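FBP protein (Leishmania major, PDB 5OEZ) probably catalyses the magnesium-dependent hydrolysis of beta-D-fructose 1,6-bisphosphate to beta-D-fructose 6-phosphate and phosphate, a step of carbohydrate biosynthesis, as a homotetramer that also binds AMP. Local coordinates at residues T10-T13 with Q14-K18; M33-Q36 with T37-V41; A171-G174 with S175-L179; K237-T241 with T242-A246. All coordinates share one frame; numbering follows the deposited sequence.

Interaction 1 (T10-T13 with Q14-K18)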
ATOM      1  N   THR C  10      -5.446 -17.089   8.222  1.00 67.29           N
ATOM      2  CA  THR C  10      -6.802 -17.546   7.877  1.00 63.48           C
ATOM      3  C   THR C  10      -7.599 -16.422   7.214  1.00 52.72           C
ATOM      4  O   THR C  10      -7.983 -15.463   7.884  1.00 50.69           O
ATOM      5  CB  THR C  10      -7.557 -18.036   9.129  1.00 72.10           C
ATOM      6  OG1 THR C  10      -6.812 -19.091   9.749  1.00 81.73           O
ATOM      7  CG2 THR C  10      -8.972 -18.557   8.782  1.00 78.28           C
ATOM      8  N   THR C  11      -7.862 -16.549   5.914  1.00 49.11           N
ATOM      9  CA  THR C  11      -8.658 -15.555   5.204  1.00 46.26           C
ATOM     10  C   THR C  11     -10.171 -15.774   5.391  1.00 47.43           C
ATOM     11  O   THR C  11     -10.633 -16.858   5.771  1.00 51.51           O
ATOM     12  CB  THR C  11      -8.365 -15.505   3.698  1.00 46.79           C
ATOM     13  OG1 THR C  11      -8.859 -16.694   3.060  1.00 48.12           O
ATOM     14  CG2 THR C  11      -6.861 -15.330   3.444  1.00 54.20           C
ATOM     15  N   LEU C  12     -10.929 -14.716   5.125  1.00 47.33           N
ATOM     16  CA  LEU C  12     -12.395 -14.752   5.177  1.00 45.22           C
ATOM     17  C   LEU C  12     -12.963 -15.808   4.235  1.00 43.88           C
ATOM     18  O   LEU C  12     -13.785 -16.625   4.628  1.00 44.00           O
ATOM     19  CB  LEU C  12     -12.970 -13.381   4.846  1.00 44.27           C
ATOM     20  CG  LEU C  12     -14.500 -13.250   4.779  1.00 52.22           C
ATOM     21  CD1 LEU C  12     -15.204 -13.926   5.947  1.00 48.75           C
ATOM     22  CD2 LEU C  12     -14.895 -11.776   4.730  1.00 46.91           C
ATOM     23  N   THR C  13     -12.452 -15.830   3.014  1.00 44.73           N
ATOM     24  CA  THR C  13     -12.805 -16.848   2.033  1.00 47.26           C
ATOM     25  C   THR C  13     -12.574 -18.269   2.559  1.00 50.51           C
ATOM     26  O   THR C  13     -13.414 -19.145   2.343  1.00 54.97           O
ATOM     27  CB  THR C  13     -12.032 -16.599   0.721  1.00 45.62           C
ATOM     28  OG1 THR C  13     -12.506 -15.388   0.137  1.00 46.08           O
ATOM     29  CG2 THR C  13     -12.212 -17.726  -0.271  1.00 51.72           C
ATOM     30  N   GLN C  14     -11.420 -18.513   3.177  1.00 49.74           N
ATOM     31  CA  GLN C  14     -11.118 -19.831   3.747  1.00 52.93           C
ATOM     32  C   GLN C  14     -12.112 -20.175   4.848  1.00 51.98           C
ATOM     33  O   GLN C  14     -12.595 -21.286   4.912  1.00 54.93           O
ATOM     34  CB  GLN C  14      -9.717 -19.871   4.357  1.00 54.37           C
ATOM     35  CG  GLN C  14      -8.586 -20.201   3.412  1.00 55.14           C
ATOM     36  CD  GLN C  14      -7.238 -20.120   4.122  1.00 56.34           C
ATOM     37  OE1 GLN C  14      -6.972 -19.183   4.885  1.00 55.16           O
ATOM     38  NE2 GLN C  14      -6.386 -21.093   3.874  1.00 58.49           N
ATOM     39  N   TYR C  15     -12.360 -19.218   5.730  1.00 50.54           N
ATOM     40  CA  TYR C  15     -13.295 -19.394   6.838  1.00 58.73           C
ATOM     41  C   TYR C  15     -14.702 -19.790   6.332  1.00 54.95           C
ATOM     42  O   TYR C  15     -15.301 -20.717   6.844  1.00 53.35           O
ATOM     43  CB  TYR C  15     -13.337 -18.105   7.688  1.00 60.13           C
ATOM     44  CG  TYR C  15     -14.357 -18.090   8.812  1.00 63.16           C
ATOM     45  CD1 TYR C  15     -15.663 -17.617   8.606  1.00 76.56           C
ATOM     46  CD2 TYR C  15     -14.019 -18.549  10.078  1.00 81.37           C
ATOM     47  CE1 TYR C  15     -16.596 -17.613   9.634  1.00 88.68           C
ATOM     48  CE2 TYR C  15     -14.946 -18.554  11.112  1.00 81.17           C
ATOM     49  CZ  TYR C  15     -16.225 -18.089  10.884  1.00 90.33           C
ATOM     50  OH  TYR C  15     -17.127 -18.108  11.913  1.00111.59           O
ATOM     51  N   ILE C  16     -15.185 -19.097   5.305  1.00 51.17           N
ATOM     52  CA  ILE C  16     -16.498 -19.368   4.704  1.00 52.19           C
ATOM     53  C   ILE C  16     -16.557 -20.773   4.102  1.00 61.41           C
ATOM     54  O   ILE C  16     -17.535 -21.497   4.316  1.00 64.25           O
ATOM     55  CB  ILE C  16     -16.845 -18.340   3.601  1.00 52.80           C
ATOM     56  CG1 ILE C  16     -16.981 -16.921   4.171  1.00 56.37           C
ATOM     57  CG2 ILE C  16     -18.117 -18.712   2.858  1.00 58.00           C
ATOM     58  CD1 ILE C  16     -18.171 -16.688   5.053  1.00 58.99           C
ATOM     59  N   ILE C  17     -15.521 -21.147   3.347  1.00 64.87           N
ATOM     60  CA  ILE C  17     -15.469 -22.461   2.680  1.00 67.48           C
ATOM     61  C   ILE C  17     -15.456 -23.587   3.706  1.00 67.35           C
ATOM     62  O   ILE C  17     -16.154 -24.578   3.537  1.00 67.32           O
ATOM     63  CB  ILE C  17     -14.242 -22.587   1.729  1.00 64.16           C
ATOM     64  CG1 ILE C  17     -14.430 -21.668   0.518  1.00 60.24           C
ATOM     65  CG2 ILE C  17     -14.051 -24.024   1.248  1.00 60.12           C
ATOM     66  CD1 ILE C  17     -13.177 -21.463  -0.305  1.00 62.63           C
ATOM     67  N   LYS C  18     -14.638 -23.425   4.746  1.00 69.50           N
ATOM     68  CA  LYS C  18     -14.506 -24.414   5.803  1.00 68.57           C
ATOM     69  C   LYS C  18     -15.819 -24.584   6.566  1.00 69.64           C
ATOM     70  O   LYS C  18     -16.195 -25.700   6.911  1.00 82.90           O
ATOM     71  CB  LYS C  18     -13.349 -24.032   6.747  1.00 71.58           C
ATOM     72  CG  LYS C  18     -13.066 -25.078   7.832  1.00 87.91           C
ATOM     73  CD  LYS C  18     -12.476 -26.368   7.215  1.00 95.83           C
ATOM     74  CE  LYS C  18     -12.734 -27.696   7.872  1.00103.14           C
ATOM     75  NZ  LYS C  18     -12.045 -27.793   9.167  1.00107.19           N
TER

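Interaction 2 (M33-Q36 with T37-V41)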
ATOM      1  N   MET C  33     -17.278 -13.309  -1.826  1.00 52.39           N
ATOM      2  CA  MET C  33     -16.209 -12.764  -2.677  1.00 50.22           C
ATOM      3  C   MET C  33     -16.598 -11.424  -3.234  1.00 46.78           C
ATOM      4  O   MET C  33     -15.787 -10.485  -3.245  1.00 50.93           O
ATOM      5  CB  MET C  33     -15.908 -13.645  -3.885  1.00 57.52           C
ATOM      6  CG  MET C  33     -14.549 -14.286  -3.900  1.00 82.10           C
ATOM      7  SD  MET C  33     -14.638 -16.035  -3.512  1.00111.25           S
ATOM      8  CE  MET C  33     -15.623 -16.870  -4.733  1.00 91.84           C
ATOM      9  N   ALA C  34     -17.815 -11.359  -3.772  1.00 43.85           N
ATOM     10  CA  ALA C  34     -18.310 -10.127  -4.365  1.00 42.45           C
ATOM     11  C   ALA C  34     -18.372  -8.977  -3.330  1.00 40.00           C
ATOM     12  O   ALA C  34     -18.003  -7.835  -3.638  1.00 39.12           O
ATOM     13  CB  ALA C  34     -19.661 -10.366  -5.010  1.00 45.76           C
ATOM     14  N   ILE C  35     -18.802  -9.291  -2.110  1.00 41.47           N
ATOM     15  CA  ILE C  35     -18.876  -8.301  -1.031  1.00 43.51           C
ATOM     16  C   ILE C  35     -17.489  -7.822  -0.600  1.00 48.46           C
ATOM     17  O   ILE C  35     -17.280  -6.624  -0.365  1.00 48.92           O
ATOM     18  CB  ILE C  35     -19.682  -8.841   0.172  1.00 43.16           C
ATOM     19  CG1 ILE C  35     -21.168  -8.944  -0.217  1.00 50.29           C
ATOM     20  CG2 ILE C  35     -19.555  -7.929   1.387  1.00 42.85           C
ATOM     21  CD1 ILE C  35     -22.069  -9.575   0.820  1.00 46.60           C
ATOM     22  N   GLN C  36     -16.552  -8.755  -0.457  1.00 46.21           N
ATOM     23  CA  GLN C  36     -15.179  -8.395  -0.115  1.00 46.98           C
ATOM     24  C   GLN C  36     -14.585  -7.460  -1.154  1.00 48.17           C
ATOM     25  O   GLN C  36     -13.956  -6.467  -0.795  1.00 43.58           O
ATOM     26  CB  GLN C  36     -14.299  -9.621  -0.021  1.00 50.02           C
ATOM     27  CG  GLN C  36     -14.523 -10.447   1.219  1.00 56.50           C
ATOM     28  CD  GLN C  36     -13.636 -11.672   1.191  1.00 61.19           C
ATOM     29  OE1 GLN C  36     -12.446 -11.583   1.485  1.00 67.48           O
ATOM     30  NE2 GLN C  36     -14.209 -12.825   0.831  1.00 56.63           N
ATOM     31  N   THR C  37     -14.794  -7.776  -2.430  1.00 39.38           N
ATOM     32  CA  THR C  37     -14.269  -6.944  -3.498  1.00 44.20           C
ATOM     33  C   THR C  37     -14.844  -5.550  -3.426  1.00 43.45           C
ATOM     34  O   THR C  37     -14.106  -4.548  -3.587  1.00 44.98           O
ATOM     35  CB  THR C  37     -14.541  -7.556  -4.892  1.00 44.93           C
ATOM     36  OG1 THR C  37     -13.970  -8.861  -4.943  1.00 45.10           O
ATOM     37  CG2 THR C  37     -13.900  -6.722  -5.984  1.00 49.98           C
ATOM     38  N   SER C  38     -16.158  -5.477  -3.184  1.00 43.34           N
ATOM     39  CA  SER C  38     -16.864  -4.184  -3.085  1.00 45.02           C
ATOM     40  C   SER C  38     -16.292  -3.340  -1.960  1.00 38.73           C
ATOM     41  O   SER C  38     -16.058  -2.140  -2.121  1.00 44.46           O
ATOM     42  CB  SER C  38     -18.365  -4.393  -2.847  1.00 44.77           C
ATOM     43  OG  SER C  38     -18.940  -5.175  -3.876  1.00 48.18           O
ATOM     44  N   VAL C  39     -16.072  -3.987  -0.822  1.00 36.63           N
ATOM     45  CA  VAL C  39     -15.553  -3.310   0.363  1.00 40.90           C
ATOM     46  C   VAL C  39     -14.160  -2.738   0.102  1.00 40.14           C
ATOM     47  O   VAL C  39     -13.871  -1.611   0.511  1.00 40.75           O
ATOM     48  CB  VAL C  39     -15.600  -4.227   1.599  1.00 38.37           C
ATOM     49  CG1 VAL C  39     -14.869  -3.619   2.790  1.00 40.56           C
ATOM     50  CG2 VAL C  39     -17.057  -4.464   2.007  1.00 40.70           C
ATOM     51  N   LYS C  40     -13.327  -3.497  -0.599  1.00 42.10           N
ATOM     52  CA  LYS C  40     -11.966  -3.051  -0.890  1.00 42.22           C
ATOM     53  C   LYS C  40     -11.934  -1.889  -1.859  1.00 43.45           C
ATOM     54  O   LYS C  40     -11.097  -0.995  -1.729  1.00 48.60           O
ATOM     55  CB  LYS C  40     -11.125  -4.211  -1.408  1.00 41.08           C
ATOM     56  CG  LYS C  40     -10.853  -5.218  -0.316  1.00 43.54           C
ATOM     57  CD  LYS C  40      -9.926  -6.340  -0.717  1.00 47.24           C
ATOM     58  CE  LYS C  40     -10.532  -7.238  -1.769  1.00 45.47           C
ATOM     59  NZ  LYS C  40      -9.435  -8.053  -2.349  1.00 51.46           N
ATOM     60  N   VAL C  41     -12.825  -1.918  -2.844  1.00 43.14           N
ATOM     61  CA  VAL C  41     -12.942  -0.829  -3.799  1.00 45.95           C
ATOM     62  C   VAL C  41     -13.386   0.457  -3.100  1.00 44.61           C
ATOM     63  O   VAL C  41     -12.851   1.536  -3.363  1.00 47.66           O
ATOM     64  CB  VAL C  41     -13.907  -1.194  -4.958  1.00 53.39           C
ATOM     65  CG1 VAL C  41     -14.266   0.032  -5.795  1.00 52.34           C
ATOM     66  CG2 VAL C  41     -13.267  -2.249  -5.847  1.00 49.17           C
TER

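Interaction 3 (A171-G174 with S175-L179)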
ATOM      1  N   ALA C 171     -19.088  -3.511   7.268  1.00 39.06           N
ATOM      2  CA  ALA C 171     -17.711  -3.075   7.167  1.00 39.57           C
ATOM      3  C   ALA C 171     -17.562  -1.697   7.834  1.00 38.96           C
ATOM      4  O   ALA C 171     -18.429  -0.843   7.686  1.00 33.36           O
ATOM      5  CB  ALA C 171     -17.286  -3.014   5.711  1.00 37.85           C
ATOM      6  N   VAL C 172     -16.467  -1.502   8.570  1.00 36.71           N
ATOM      7  CA  VAL C 172     -16.130  -0.212   9.165  1.00 39.30           C
ATOM      8  C   VAL C 172     -14.860   0.282   8.504  1.00 39.36           C
ATOM      9  O   VAL C 172     -13.851  -0.408   8.533  1.00 40.81           O
ATOM     10  CB  VAL C 172     -15.801  -0.317  10.655  1.00 41.82           C
ATOM     11  CG1 VAL C 172     -15.931   1.048  11.320  1.00 46.02           C
ATOM     12  CG2 VAL C 172     -16.684  -1.317  11.329  1.00 46.83           C
ATOM     13  N   TYR C 173     -14.917   1.472   7.928  1.00 43.49           N
ATOM     14  CA  TYR C 173     -13.774   2.106   7.297  1.00 43.77           C
ATOM     15  C   TYR C 173     -13.235   3.161   8.258  1.00 43.19           C
ATOM     16  O   TYR C 173     -13.745   4.271   8.333  1.00 53.79           O
ATOM     17  CB  TYR C 173     -14.190   2.743   5.967  1.00 47.49           C
ATOM     18  CG  TYR C 173     -14.963   1.827   5.039  1.00 49.94           C
ATOM     19  CD1 TYR C 173     -14.301   0.921   4.199  1.00 43.95           C
ATOM     20  CD2 TYR C 173     -16.364   1.863   4.993  1.00 44.03           C
ATOM     21  CE1 TYR C 173     -15.018   0.072   3.361  1.00 45.84           C
ATOM     22  CE2 TYR C 173     -17.083   1.016   4.155  1.00 43.16           C
ATOM     23  CZ  TYR C 173     -16.409   0.122   3.336  1.00 46.24           C
ATOM     24  OH  TYR C 173     -17.114  -0.700   2.481  1.00 44.44           O
ATOM     25  N   GLY C 174     -12.234   2.769   9.036  1.00 42.01           N
ATOM     26  CA  GLY C 174     -11.497   3.669   9.922  1.00 41.61           C
ATOM     27  C   GLY C 174     -10.013   3.510   9.656  1.00 44.69           C
ATOM     28  O   GLY C 174      -9.610   3.256   8.514  1.00 42.14           O
ATOM     29  N   SER C 175      -9.190   3.659  10.699  1.00 53.86           N
ATOM     30  CA  SER C 175      -7.716   3.526  10.548  1.00 56.42           C
ATOM     31  C   SER C 175      -7.354   2.107  10.150  1.00 59.50           C
ATOM     32  O   SER C 175      -6.388   1.899   9.445  1.00 63.94           O
ATOM     33  CB  SER C 175      -6.957   3.972  11.804  1.00 60.44           C
ATOM     34  OG  SER C 175      -7.653   3.622  12.991  1.00 70.97           O
ATOM     35  N   ALA C 176      -8.157   1.143  10.595  1.00 57.00           N
ATOM     36  CA  ALA C 176      -8.199  -0.171   9.993  1.00 49.49           C
ATOM     37  C   ALA C 176      -9.549  -0.323   9.291  1.00 51.97           C
ATOM     38  O   ALA C 176     -10.472   0.437   9.540  1.00 57.30           O
ATOM     39  CB  ALA C 176      -8.033  -1.233  11.057  1.00 54.86           C
ATOM     40  N   THR C 177      -9.645  -1.316   8.417  1.00 43.99           N
ATOM     41  CA  THR C 177     -10.886  -1.689   7.765  1.00 44.22           C
ATOM     42  C   THR C 177     -11.308  -3.054   8.331  1.00 44.97           C
ATOM     43  O   THR C 177     -10.583  -4.032   8.171  1.00 47.17           O
ATOM     44  CB  THR C 177     -10.695  -1.769   6.254  1.00 44.17           C
ATOM     45  OG1 THR C 177     -10.118  -0.540   5.805  1.00 48.37           O
ATOM     46  CG2 THR C 177     -12.014  -2.005   5.528  1.00 47.03           C
ATOM     47  N   ASN C 178     -12.451  -3.085   9.021  1.00 41.37           N
ATOM     48  CA  ASN C 178     -12.976  -4.285   9.649  1.00 37.28           C
ATOM     49  C   ASN C 178     -14.173  -4.783   8.914  1.00 40.00           C
ATOM     50  O   ASN C 178     -14.897  -4.001   8.320  1.00 42.80           O
ATOM     51  CB  ASN C 178     -13.402  -3.993  11.053  1.00 36.95           C
ATOM     52  CG  ASN C 178     -12.244  -3.572  11.929  1.00 46.25           C
ATOM     53  OD1 ASN C 178     -12.265  -2.501  12.546  1.00 56.87           O
ATOM     54  ND2 ASN C 178     -11.236  -4.417  12.003  1.00 42.22           N
ATOM     55  N   LEU C 179     -14.352  -6.096   8.926  1.00 37.43           N
ATOM     56  CA  LEU C 179     -15.523  -6.735   8.371  1.00 38.23           C
ATOM     57  C   LEU C 179     -16.041  -7.691   9.418  1.00 41.42           C
ATOM     58  O   LEU C 179     -15.321  -8.582   9.854  1.00 42.40           O
ATOM     59  CB  LEU C 179     -15.187  -7.465   7.069  1.00 45.08           C
ATOM     60  CG  LEU C 179     -16.370  -7.817   6.165  1.00 45.29           C
ATOM     61  CD1 LEU C 179     -15.914  -7.866   4.719  1.00 51.41           C
ATOM     62  CD2 LEU C 179     -17.014  -9.135   6.564  1.00 48.01           C
TER

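Interaction 4 (K237-T241 with T242-A246)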
ATOM      1  N   LYS C 237     -27.334   9.699  33.872  1.00 43.44           N
ATOM      2  CA  LYS C 237     -26.503  10.808  34.341  1.00 46.12           C
ATOM      3  C   LYS C 237     -26.528  11.102  35.833  1.00 50.32           C
ATOM      4  O   LYS C 237     -25.561  11.647  36.364  1.00 56.80           O
ATOM      5  CB  LYS C 237     -26.964  12.079  33.679  1.00 50.00           C
ATOM      6  CG  LYS C 237     -26.914  12.057  32.176  1.00 53.79           C
ATOM      7  CD  LYS C 237     -27.329  13.432  31.733  1.00 66.10           C
ATOM      8  CE  LYS C 237     -27.453  13.502  30.242  1.00 68.35           C
ATOM      9  NZ  LYS C 237     -27.544  14.930  29.887  1.00 73.81           N
ATOM     10  N   MET C 238     -27.651  10.848  36.497  1.00 54.28           N
ATOM     11  CA  MET C 238     -27.853  11.355  37.860  1.00 57.19           C
ATOM     12  C   MET C 238     -28.061  10.317  38.942  1.00 52.09           C
ATOM     13  O   MET C 238     -28.118  10.677  40.103  1.00 53.70           O
ATOM     14  CB  MET C 238     -29.001  12.367  37.873  1.00 68.43           C
ATOM     15  CG  MET C 238     -28.614  13.719  37.270  1.00 86.90           C
ATOM     16  SD  MET C 238     -29.946  14.944  37.262  1.00135.18           S
ATOM     17  CE  MET C 238     -31.197  14.155  36.253  1.00 98.67           C
ATOM     18  N   ASN C 239     -28.122   9.037  38.595  1.00 54.79           N
ATOM     19  CA  ASN C 239     -28.249   7.983  39.615  1.00 58.32           C
ATOM     20  C   ASN C 239     -27.002   7.939  40.508  1.00 56.51           C
ATOM     21  O   ASN C 239     -25.915   8.276  40.066  1.00 61.04           O
ATOM     22  CB  ASN C 239     -28.521   6.601  38.978  1.00 53.66           C
ATOM     23  CG  ASN C 239     -27.264   5.948  38.426  1.00 53.95           C
ATOM     24  OD1 ASN C 239     -26.655   5.125  39.100  1.00 55.34           O
ATOM     25  ND2 ASN C 239     -26.872   6.309  37.209  1.00 48.67           N
ATOM     26  N   LYS C 240     -27.179   7.500  41.751  1.00 64.58           N
ATOM     27  CA  LYS C 240     -26.115   7.531  42.766  1.00 67.66           C
ATOM     28  C   LYS C 240     -25.178   6.333  42.713  1.00 65.06           C
ATOM     29  O   LYS C 240     -24.129   6.338  43.338  1.00 76.57           O
ATOM     30  CB  LYS C 240     -26.723   7.601  44.166  1.00 70.56           C
ATOM     31  CG  LYS C 240     -27.665   8.773  44.376  1.00 77.18           C
ATOM     32  CD  LYS C 240     -27.057  10.135  44.024  1.00 83.07           C
ATOM     33  CE  LYS C 240     -27.696  11.317  44.782  1.00 88.26           C
ATOM     34  NZ  LYS C 240     -26.770  12.430  45.160  1.00104.86           N
ATOM     35  N   THR C 241     -25.551   5.316  41.955  1.00 62.38           N
ATOM     36  CA  THR C 241     -24.899   4.022  42.022  1.00 62.64           C
ATOM     37  C   THR C 241     -23.852   3.763  40.933  1.00 60.46           C
ATOM     38  O   THR C 241     -22.789   3.236  41.230  1.00 67.21           O
ATOM     39  CB  THR C 241     -25.974   2.924  41.976  1.00 70.91           C
ATOM     40  OG1 THR C 241     -26.722   3.017  40.755  1.00 86.60           O
ATOM     41  CG2 THR C 241     -26.936   3.087  43.143  1.00 78.35           C
ATOM     42  N   THR C 242     -24.150   4.138  39.689  1.00 56.75           N
ATOM     43  CA  THR C 242     -23.356   3.743  38.525  1.00 57.80           C
ATOM     44  C   THR C 242     -23.056   4.941  37.614  1.00 58.39           C
ATOM     45  O   THR C 242     -23.976   5.569  37.091  1.00 59.28           O
ATOM     46  CB  THR C 242     -24.099   2.660  37.715  1.00 62.31           C
ATOM     47  OG1 THR C 242     -24.590   1.649  38.596  1.00 73.83           O
ATOM     48  CG2 THR C 242     -23.210   1.990  36.652  1.00 58.36           C
ATOM     49  N   ARG C 243     -21.773   5.242  37.418  1.00 53.69           N
ATOM     50  CA  ARG C 243     -21.352   6.318  36.515  1.00 56.44           C
ATOM     51  C   ARG C 243     -21.300   5.814  35.080  1.00 53.04           C
ATOM     52  O   ARG C 243     -20.772   4.740  34.832  1.00 55.87           O
ATOM     53  CB  ARG C 243     -19.986   6.878  36.925  1.00 53.66           C
ATOM     54  CG  ARG C 243     -19.962   7.522  38.311  1.00 59.02           C
ATOM     55  CD  ARG C 243     -20.443   8.971  38.320  1.00 59.61           C
ATOM     56  NE  ARG C 243     -21.828   9.121  37.872  1.00 70.63           N
ATOM     57  CZ  ARG C 243     -22.923   8.826  38.585  1.00 68.60           C
ATOM     58  NH1 ARG C 243     -22.833   8.347  39.826  1.00 72.09           N
ATOM     59  NH2 ARG C 243     -24.130   9.007  38.039  1.00 68.32           N
ATOM     60  N   TYR C 244     -21.841   6.609  34.150  1.00 49.91           N
ATOM     61  CA  TYR C 244     -21.918   6.271  32.723  1.00 46.14           C
ATOM     62  C   TYR C 244     -21.085   7.239  31.878  1.00 47.91           C
ATOM     63  O   TYR C 244     -21.025   8.416  32.190  1.00 45.02           O
ATOM     64  CB  TYR C 244     -23.375   6.325  32.248  1.00 49.15           C
ATOM     65  CG  TYR C 244     -24.152   5.055  32.506  1.00 44.09           C
ATOM     66  CD1 TYR C 244     -24.699   4.772  33.761  1.00 43.37           C
ATOM     67  CD2 TYR C 244     -24.350   4.138  31.489  1.00 46.84           C
ATOM     68  CE1 TYR C 244     -25.407   3.596  33.988  1.00 45.14           C
ATOM     69  CE2 TYR C 244     -25.072   2.971  31.702  1.00 44.38           C
ATOM     70  CZ  TYR C 244     -25.588   2.696  32.948  1.00 45.78           C
ATOM     71  OH  TYR C 244     -26.296   1.526  33.118  1.00 48.71           O
ATOM     72  N   SER C 245     -20.457   6.725  30.819  1.00 47.43           N
ATOM     73  CA  SER C 245     -19.779   7.537  29.810  1.00 49.48           C
ATOM     74  C   SER C 245     -20.644   7.637  28.584  1.00 46.46           C
ATOM     75  O   SER C 245     -21.244   6.646  28.177  1.00 40.33           O
ATOM     76  CB  SER C 245     -18.468   6.891  29.350  1.00 47.60           C
ATOM     77  OG  SER C 245     -17.535   6.851  30.384  1.00 67.22           O
ATOM     78  N   ALA C 246     -20.626   8.813  27.956  1.00 44.72           N
ATOM     79  CA  ALA C 246     -21.305   9.060  26.685  1.00 43.57           C
ATOM     80  C   ALA C 246     -20.297   9.065  25.516  1.00 51.00           C
ATOM     81  O   ALA C 246     -19.201   9.625  25.633  1.00 46.40           O
ATOM     82  CB  ALA C 246     -22.055  10.368  26.754  1.00 47.52           C
TER

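Interaction 1 (T10-T13 with Q14-K18)
From Thr11 to Gln14 the chain turns out of an extended approach into the first turn of helix 12-18, and Tyr15 N, Ile16 N and Ile17 N bond back to the carbonyls of Thr11, Leu12 and Thr13. Before that pattern starts, the side chain of Thr11 does the work: its OG1 accepts from Gln14 N at 3.1 Å. With chi1 at 70°, OG1 lies between the backbone N and the carbonyl carbon of its own residue, which turns it to the helix start. The Gln14 chain leaves on the side of its own N and then runs extended, crossing the Thr11 side chain at about a right angle, and Gln14 OE1 accepts from Thr11 N at 3.0 Å. That bond is nearly straight, 164° at the hydrogen, with the donor in the amide carbonyl plane. The reciprocal pair is a capping box with Thr11 as N-cap, and it supplies partners to two amides at the helix start. The other end of the Gln14 amide, NE2, bonds to Ser87 OG of the second subunit, so both ends are held. Further on, Leu12 and Ile16 point the same way, with Leu12 CD1 3.9 Å from Ile16 CG1. Thr13 CG2 and Ile17 CD1 pair likewise at 3.9 Å. Ile16, which lines the AMP site seen in another structure of this protein (no AMP is bound here), also packs on Phe28 and Thr29 of that site.

Interaction 2 (M33-Q36 with T37-V41)
Ser38 and Thr37 each turn a hydroxyl back on the preceding helical turn, a conformation given by chi1 near -60° that sets the oxygen beside the residue's own N and anti to its carbonyl carbon. Such bonds to the carbonyl four residues earlier are familiar inside alpha helices. Ser38 OG donates to Ala34 O at 2.8 Å, and Ser38 N reaches Ala34 O at 3.0 Å; the two donors come from opposite faces of the carbonyl plane, so the acceptor is gripped twice by one residue. Thr37 OG1 lies 3.0 Å from Met33 O but is also hydrogen-bonded to Glu198 OE2 of the second subunit, so which acceptor takes its one proton is not settled. Val39 puts CG1 anti to its N and CG2 beside it, bringing Val39 CG2 within 3.2 Å of Ile35 O. Lys40 bends at chi3, which folds Lys40 CE back to 3.6 Å from Gln36 O, while NZ goes on to Gly197 O of its own chain and to a salt bridge with Glu198 of the second subunit. Within helix 27-47, Ile35 and Ser38 face helix 72-87, Gln36 lies against strand 198-203, and Val39 packs on Phe199 of that strand and on Ala171 and Tyr173 of strand 167-173.

Interaction 3 (A171-G174 with S175-L179)
Ser175 sits in the middle of the turn Gly174-Ala176 of a beta hairpin. With chi1 at 37°, Ser175 OG lies between the N and carbonyl carbon of its own residue, and makes a weak hydrogen bond to Asn129 OD1 of the third subunit. Ala176 closes the turn through its backbone: Ala176 O accepts from Gly174 N at 3.0 Å, a bent bond of 144° at the hydrogen. The same oxygen takes a second bond from Asn129 ND2 of the third subunit. Thr177 stands opposite Tyr173 in a non-hydrogen-bonded pair. Its methyl CG2, anti to its own N, comes up at a slant beside the Tyr173 ring, with Thr177 CG2 3.9 Å from Tyr173 CD1. On the backbone side, Thr177 CA makes a CA-H...O contact of 3.3 Å with Val172 O. Asn178 forms the hydrogen-bonded pair with Val172: Val172 N to Asn178 O measures 3.0 Å and Asn178 N to Val172 O 3.1 Å. Leu179 faces Ala171 in the next non-hydrogen-bonded pair, and the strand axes run 172° apart, close to antiparallel. Ala171, Tyr173, Thr177 and Leu179 share one face of the sheet, where helix 27-47 covers Tyr173 and Thr177. Val172 and Asn178 share the other, against His257 of helix 252-262. Strands 132-140 and 187-193 flank the hairpin, and Tyr173 OH bonds to Ser134 on the first of them.

Interaction 4 (K237-T241 with T242-A246)
Lys237, in the last turn of helix 227-238, has its carbonyl oxygen 3.4 Å from Arg243 NH2, across the turn that joins this helix to strand 245-246 in a beta-alpha-beta unit. Its ammonium group leads elsewhere, to salt bridges with Glu219 of its own chain and Glu219 of the third subunit. Asn239, the first residue to leave helical backbone angles, carries most of the contact, and an Asx turn is built on its OD1. With chi1 at 79° its CG sits between the residue's own N and carbonyl carbon, which swings the amide inward over the turn. There OD1 accepts from Thr241 N, Thr241 OG1 and Thr242 N. Of these three, Thr241 N approaches from above the carbonyl plane, whereas Thr242 N, 2.8 Å from Asn239 OD1, is tilted from that plane by 19°. The other half of the amide donates from Asn239 ND2 to Thr242 O at 3.0 Å, so the Asn239 side-chain amide spans the backbone N and O of Thr242, accepting from one and donating to the other; Asn239 ND2 also bonds to Tyr235 O. Both sides of the amide are thereby engaged, which fixes its rotation. Thr241 adds a hydroxyl, Thr241 OG1 reaching Asn239 OD1 at 2.7 Å and making a weak bond with Thr242 OG1. Arg243, bent at chi2 and chi3, folds back past the Asn239 side chain, the guanidinium and Asn239 amide planes 35° apart. It meets the Asn239 backbone end-on: Asn239 O lies in the guanidinium plane, 2.8 Å from Arg243 NH2 and 3.1 Å from Arg243 NH1.

Following the chain from the N terminus, interaction 1 starts helix 12-18, interaction 2 lies within helix 27-47, interaction 3 closes the hairpin of strands 167-173 and 177-182, and interaction 4 closes the turn from helix 227-238 to strand 245-246. All four are local and in series, none nesting or crossing. The first three touch: Thr13 OG1 lies 3.2 Å from Gln36 NE2, Leu12 CD2 3.9 Å from Leu179 CD2, and Val39 CG1 3.8 Å from Ala171 CB, tying two helices to the sheet of the N-terminal domain. Interaction 4, in the C-terminal domain, stays about 17 Å from interaction 3 by nearest atoms, yet both reach the third subunit; interactions 1 and 2 reach the second.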